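Local coordinates for protein putative cytochrome P450 154A1 (Streptomyces coelicolor, PDB 1ODO) that belongs to the cytochrome P450 family and holds a haem whose iron is bound here by 4-phenyl-1H-imidazole, at residues E85-A90 and L236-S241. Numbering follows the deposited sequence.
Sequences ENMFTA and LLLMIS. With HEM (protoporphyrin IX containing Fe), chain B; PIM (4-phenyl-1H-imidazole), chain C.
Leu238 carries the contact between helix 229-244 and the loop 85-90: all the loop side chains that touch the helix segment, Asn86, Met87 and Phe88, meet this one leucine. In sequence order along 236-241, Leu237 hardly touches the loop, but its O, inside the helix, takes both the backbone N and, at 2.8 Å, the OG of Ser241, from opposite faces of its plane. Leu238 has CG anti to the backbone N (chi1 169°), which carries the branch toward the loop; chi2 (62°) then parts the two methyls. CD2 packs on Met87 CG at 3.8 Å, the two side chains running nearly at right angles, and also on the haem methyl CMA, while CD1 meets the phenyl of the ligand, 3.6 Å from PIM C11. Nearer the backbone, Leu238 CB lies 3.6 Å from Asn86 ND2, which is hydrogen-bonded to the carbonyl of Asp234 on the same helix; on the other arm of that amide, OD1 accepts a weak, bent bond (123°) from Phe88 N. Asn86 thus ties the loop to the helix, and its weak OD1 bond may help to hold the 3-10 turn. The turn offers one face of the Phe88 ring to the C10-C11 edge of the phenyl, an edge-to-face approach, with PIM C10 3.6 Å above the ring plane, over its centre. Met239 puts SD 3.6 Å from haem CMA, and Ser241 rests CB 3.7 Å from PIM C8. Since PIM N3 binds the haem iron at 2.3 Å, the phenyl extends from the metal into a pocket beside helix 229-244, the helix that crosses the distal haem face in P450s. The chemistry implies an apolar grip there, by dispersion and the edge-to-face approach to Phe88; the Asn86 amide and Ser241 hydroxyl are satisfied by backbone partners.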
ATOM      1  N   GLU A  85      -3.972  17.111  -3.412  1.00 14.50           N
ATOM      2  CA  GLU A  85      -3.896  17.548  -4.795  1.00 15.22           C
ATOM      3  C   GLU A  85      -2.617  16.974  -5.387  1.00 14.97           C
ATOM      4  O   GLU A  85      -1.575  17.626  -5.385  1.00 15.73           O
ATOM      5  CB  GLU A  85      -3.866  19.075  -4.881  1.00 18.31           C
ATOM      6  CG  GLU A  85      -5.124  19.754  -4.366  1.00 22.34           C
ATOM      7  CD  GLU A  85      -5.016  21.265  -4.402  1.00 25.05           C
ATOM      8  OE1 GLU A  85      -4.834  21.818  -5.509  1.00 26.87           O
ATOM      9  OE2 GLU A  85      -5.106  21.893  -3.327  1.00 26.30           O
ATOM     10  N   ASN A  86      -2.694  15.735  -5.857  1.00 13.95           N
ATOM     11  CA  ASN A  86      -1.544  15.071  -6.453  1.00 12.38           C
ATOM     12  C   ASN A  86      -2.055  14.073  -7.489  1.00 12.67           C
ATOM     13  O   ASN A  86      -3.242  14.066  -7.809  1.00 12.08           O
ATOM     14  CB  ASN A  86      -0.693  14.367  -5.379  1.00 14.38           C
ATOM     15  CG  ASN A  86      -1.501  13.414  -4.524  1.00 15.91           C
ATOM     16  OD1 ASN A  86      -2.454  12.796  -5.002  1.00 14.79           O
ATOM     17  ND2 ASN A  86      -1.115  13.277  -3.254  1.00 12.81           N
ATOM     18  N   MET A  87      -1.175  13.235  -8.018  1.00 12.68           N
ATOM     19  CA  MET A  87      -1.600  12.263  -9.022  1.00 13.18           C
ATOM     20  C   MET A  87      -2.663  11.296  -8.507  1.00 12.30           C
ATOM     21  O   MET A  87      -3.482  10.799  -9.283  1.00 10.72           O
ATOM     22  CB  MET A  87      -0.397  11.471  -9.537  1.00 13.40           C
ATOM     23  CG  MET A  87       0.149  10.449  -8.551  1.00 13.32           C
ATOM     24  SD  MET A  87       1.584   9.567  -9.206  1.00 14.15           S
ATOM     25  CE  MET A  87       2.913  10.670  -8.677  1.00 12.92           C
ATOM     26  N   PHE A  88      -2.648  11.037  -7.201  1.00 13.31           N
ATOM     27  CA  PHE A  88      -3.598  10.126  -6.560  1.00 13.11           C
ATOM     28  C   PHE A  88      -5.053  10.593  -6.668  1.00 13.21           C
ATOM     29  O   PHE A  88      -5.981   9.794  -6.530  1.00 14.43           O
ATOM     30  CB  PHE A  88      -3.218   9.954  -5.079  1.00 14.65           C
ATOM     31  CG  PHE A  88      -3.887   8.786  -4.396  1.00 13.07           C
ATOM     32  CD1 PHE A  88      -3.465   7.483  -4.641  1.00 12.79           C
ATOM     33  CD2 PHE A  88      -4.923   8.994  -3.488  1.00 12.11           C
ATOM     34  CE1 PHE A  88      -4.064   6.403  -3.989  1.00 11.81           C
ATOM     35  CE2 PHE A  88      -5.529   7.923  -2.831  1.00  9.62           C
ATOM     36  CZ  PHE A  88      -5.098   6.626  -3.081  1.00 11.25           C
ATOM     37  N   THR A  89      -5.254  11.884  -6.907  1.00 12.87           N
ATOM     38  CA  THR A  89      -6.605  12.437  -7.025  1.00 11.82           C
ATOM     39  C   THR A  89      -6.782  13.208  -8.325  1.00 13.19           C
ATOM     40  O   THR A  89      -7.670  14.055  -8.440  1.00 12.76           O
ATOM     41  CB  THR A  89      -6.915  13.395  -5.864  1.00 14.33           C
ATOM     42  OG1 THR A  89      -5.924  14.431  -5.826  1.00 13.75           O
ATOM     43  CG2 THR A  89      -6.914  12.641  -4.536  1.00 11.54           C
ATOM     44  N   ALA A  90      -5.937  12.910  -9.305  1.00 12.65           N
ATOM     45  CA  ALA A  90      -6.002  13.582 -10.595  1.00 13.40           C
ATOM     46  C   ALA A  90      -6.714  12.734 -11.649  1.00 13.62           C
ATOM     47  O   ALA A  90      -6.738  11.506 -11.563  1.00 13.14           O
ATOM     48  CB  ALA A  90      -4.596  13.929 -11.060  1.00 10.67           C
ATOM     49  N   LEU A 236       4.629  15.114  -2.039  1.00 12.50           N
ATOM     50  CA  LEU A 236       5.626  14.619  -1.093  1.00 11.44           C
ATOM     51  C   LEU A 236       4.933  13.754  -0.043  1.00  9.85           C
ATOM     52  O   LEU A 236       5.470  12.738   0.386  1.00 11.26           O
ATOM     53  CB  LEU A 236       6.353  15.780  -0.411  1.00 11.98           C
ATOM     54  CG  LEU A 236       7.334  16.538  -1.307  1.00 14.47           C
ATOM     55  CD1 LEU A 236       7.965  17.679  -0.517  1.00 15.90           C
ATOM     56  CD2 LEU A 236       8.409  15.585  -1.815  1.00 14.84           C
ATOM     57  N   LEU A 237       3.736  14.160   0.366  1.00 10.16           N
ATOM     58  CA  LEU A 237       2.980  13.409   1.365  1.00 11.16           C
ATOM     59  C   LEU A 237       2.734  12.001   0.827  1.00 10.94           C
ATOM     60  O   LEU A 237       2.938  11.008   1.527  1.00 11.25           O
ATOM     61  CB  LEU A 237       1.645  14.111   1.652  1.00 11.20           C
ATOM     62  CG  LEU A 237       0.744  13.520   2.746  1.00 11.74           C
ATOM     63  CD1 LEU A 237      -0.181  14.599   3.278  1.00 11.30           C
ATOM     64  CD2 LEU A 237      -0.054  12.340   2.203  1.00 11.84           C
ATOM     65  N   LEU A 238       2.301  11.931  -0.425  1.00 10.83           N
ATOM     66  CA  LEU A 238       2.021  10.659  -1.081  1.00 11.14           C
ATOM     67  C   LEU A 238       3.250   9.758  -1.166  1.00 10.87           C
ATOM     68  O   LEU A 238       3.206   8.589  -0.779  1.00 10.38           O
ATOM     69  CB  LEU A 238       1.494  10.914  -2.500  1.00 10.62           C
ATOM     70  CG  LEU A 238       1.395   9.709  -3.444  1.00 12.58           C
ATOM     71  CD1 LEU A 238       0.411   8.680  -2.892  1.00 10.90           C
ATOM     72  CD2 LEU A 238       0.931  10.184  -4.816  1.00 12.21           C
ATOM     73  N   MET A 239       4.349  10.303  -1.675  1.00 12.00           N
ATOM     74  CA  MET A 239       5.575   9.526  -1.812  1.00 12.84           C
ATOM     75  C   MET A 239       6.163   9.063  -0.485  1.00 13.38           C
ATOM     76  O   MET A 239       6.610   7.924  -0.367  1.00 12.95           O
ATOM     77  CB  MET A 239       6.615  10.322  -2.600  1.00 12.97           C
ATOM     78  CG  MET A 239       6.108  10.803  -3.959  1.00 15.36           C
ATOM     79  SD  MET A 239       5.407   9.473  -4.968  1.00 21.09           S
ATOM     80  CE  MET A 239       6.832   8.433  -5.112  1.00 16.90           C
ATOM     81  N   ILE A 240       6.173   9.941   0.512  1.00 13.43           N
ATOM     82  CA  ILE A 240       6.714   9.572   1.812  1.00 14.76           C
ATOM     83  C   ILE A 240       5.815   8.542   2.493  1.00 13.50           C
ATOM     84  O   ILE A 240       6.303   7.558   3.048  1.00 13.81           O
ATOM     85  CB  ILE A 240       6.873  10.814   2.719  1.00 17.89           C
ATOM     86  CG1 ILE A 240       7.996  11.697   2.166  1.00 19.97           C
ATOM     87  CG2 ILE A 240       7.166  10.390   4.159  1.00 19.42           C
ATOM     88  CD1 ILE A 240       8.164  13.009   2.881  1.00 23.89           C
ATOM     89  N   SER A 241       4.503   8.753   2.444  1.00 13.29           N
ATOM     90  CA  SER A 241       3.575   7.815   3.070  1.00 13.11           C
ATOM     91  C   SER A 241       3.659   6.442   2.411  1.00 14.48           C
ATOM     92  O   SER A 241       3.637   5.412   3.088  1.00 13.44           O
ATOM     93  CB  SER A 241       2.140   8.332   2.974  1.00 13.69           C
ATOM     94  OG  SER A 241       1.978   9.531   3.708  1.00 17.01           O
TER
HETATM   95  CHA HEM B1407      -0.785   3.906  -5.911  1.00 13.23           C
HETATM   96  CHB HEM B1407       3.821   4.812  -4.838  1.00 10.62           C
HETATM   97  CHC HEM B1407       4.160   0.526  -2.640  1.00 11.97           C
HETATM   98  CHD HEM B1407      -0.443  -0.351  -3.699  1.00 10.84           C
HETATM   99  C1A HEM B1407       0.432   4.539  -5.839  1.00 11.83           C
HETATM  100  C2A HEM B1407       0.754   5.853  -6.384  1.00 12.21           C
HETATM  101  C3A HEM B1407       2.035   6.109  -6.080  1.00 12.56           C
HETATM  102  C4A HEM B1407       2.557   4.966  -5.345  1.00 11.45           C
HETATM  103  CMA HEM B1407       2.850   7.369  -6.421  1.00 12.77           C
HETATM  104  CAA HEM B1407      -0.242   6.744  -7.156  1.00 11.43           C
HETATM  105  CBA HEM B1407      -0.297   6.342  -8.641  1.00 13.19           C
HETATM  106  CGA HEM B1407      -1.264   7.148  -9.507  1.00 12.61           C
HETATM  107  O1A HEM B1407      -2.353   7.511  -8.937  1.00 11.97           O
HETATM  108  O2A HEM B1407      -0.948   7.384 -10.671  1.00 13.65           O
HETATM  109  C1B HEM B1407       4.316   3.740  -4.144  1.00 10.88           C
HETATM  110  C2B HEM B1407       5.671   3.653  -3.627  1.00 12.30           C
HETATM  111  C3B HEM B1407       5.774   2.444  -3.005  1.00 12.00           C
HETATM  112  C4B HEM B1407       4.496   1.781  -3.130  1.00 10.76           C
HETATM  113  CMB HEM B1407       6.743   4.752  -3.781  1.00 12.41           C
HETATM  114  CAB HEM B1407       6.987   1.829  -2.279  1.00 11.92           C
HETATM  115  CBB HEM B1407       8.187   1.526  -3.190  1.00 17.57           C
HETATM  116  C1C HEM B1407       2.923  -0.093  -2.749  1.00 10.22           C
HETATM  117  C2C HEM B1407       2.615  -1.422  -2.198  1.00 10.85           C
HETATM  118  C3C HEM B1407       1.318  -1.669  -2.490  1.00  9.99           C
HETATM  119  C4C HEM B1407       0.827  -0.516  -3.217  1.00 10.72           C
HETATM  120  CMC HEM B1407       3.654  -2.296  -1.429  1.00  8.45           C
HETATM  121  CAC HEM B1407       0.416  -2.889  -2.166  1.00 10.21           C
HETATM  122  CBC HEM B1407       1.001  -4.279  -2.443  1.00  9.07           C
HETATM  123  C1D HEM B1407      -0.951   0.717  -4.385  1.00 12.34           C
HETATM  124  C2D HEM B1407      -2.310   0.847  -4.856  1.00 12.80           C
HETATM  125  C3D HEM B1407      -2.413   2.049  -5.472  1.00 12.54           C
HETATM  126  C4D HEM B1407      -1.109   2.666  -5.397  1.00 13.26           C
HETATM  127  CMD HEM B1407      -3.411  -0.213  -4.653  1.00 12.79           C
HETATM  128  CAD HEM B1407      -3.688   2.640  -6.095  1.00 16.04           C
HETATM  129  CBD HEM B1407      -4.219   2.004  -7.385  1.00 17.12           C
HETATM  130  CGD HEM B1407      -5.501   2.730  -7.734  1.00 16.08           C
HETATM  131  O1D HEM B1407      -6.576   2.131  -7.608  1.00 14.98           O
HETATM  132  O2D HEM B1407      -5.384   3.925  -8.089  1.00 17.29           O
HETATM  133  NA  HEM B1407       1.548   4.024  -5.222  1.00 11.11           N
HETATM  134  NB  HEM B1407       3.613   2.584  -3.820  1.00 10.62           N
HETATM  135  NC  HEM B1407       1.817   0.433  -3.370  1.00 10.01           N
HETATM  136  ND  HEM B1407      -0.215   1.851  -4.718  1.00 11.20           N
HETATM  137 FE   HEM B1407       1.679   2.214  -4.297  1.00 11.03          FE
HETATM  138  N1  PIM C1408       0.695   3.719  -0.294  1.00 12.63           N
HETATM  139  C2  PIM C1408       1.288   2.818  -1.165  1.00 12.66           C
HETATM  140  N3  PIM C1408       1.049   3.181  -2.323  1.00 14.45           N
HETATM  141  C4  PIM C1408       0.322   4.284  -2.323  1.00 13.52           C
HETATM  142  C5  PIM C1408       0.086   4.644  -1.057  1.00 11.80           C
HETATM  143  C6  PIM C1408      -0.676   5.812  -0.492  1.00 12.74           C
HETATM  144  C7  PIM C1408      -0.291   6.318   0.792  1.00 13.84           C
HETATM  145  C8  PIM C1408      -1.019   7.440   1.342  1.00 15.35           C
HETATM  146  C9  PIM C1408      -2.084   7.996   0.590  1.00 13.51           C
HETATM  147  C10 PIM C1408      -2.456   7.488  -0.683  1.00 14.94           C
HETATM  148  C11 PIM C1408      -1.718   6.380  -1.196  1.00 12.69           C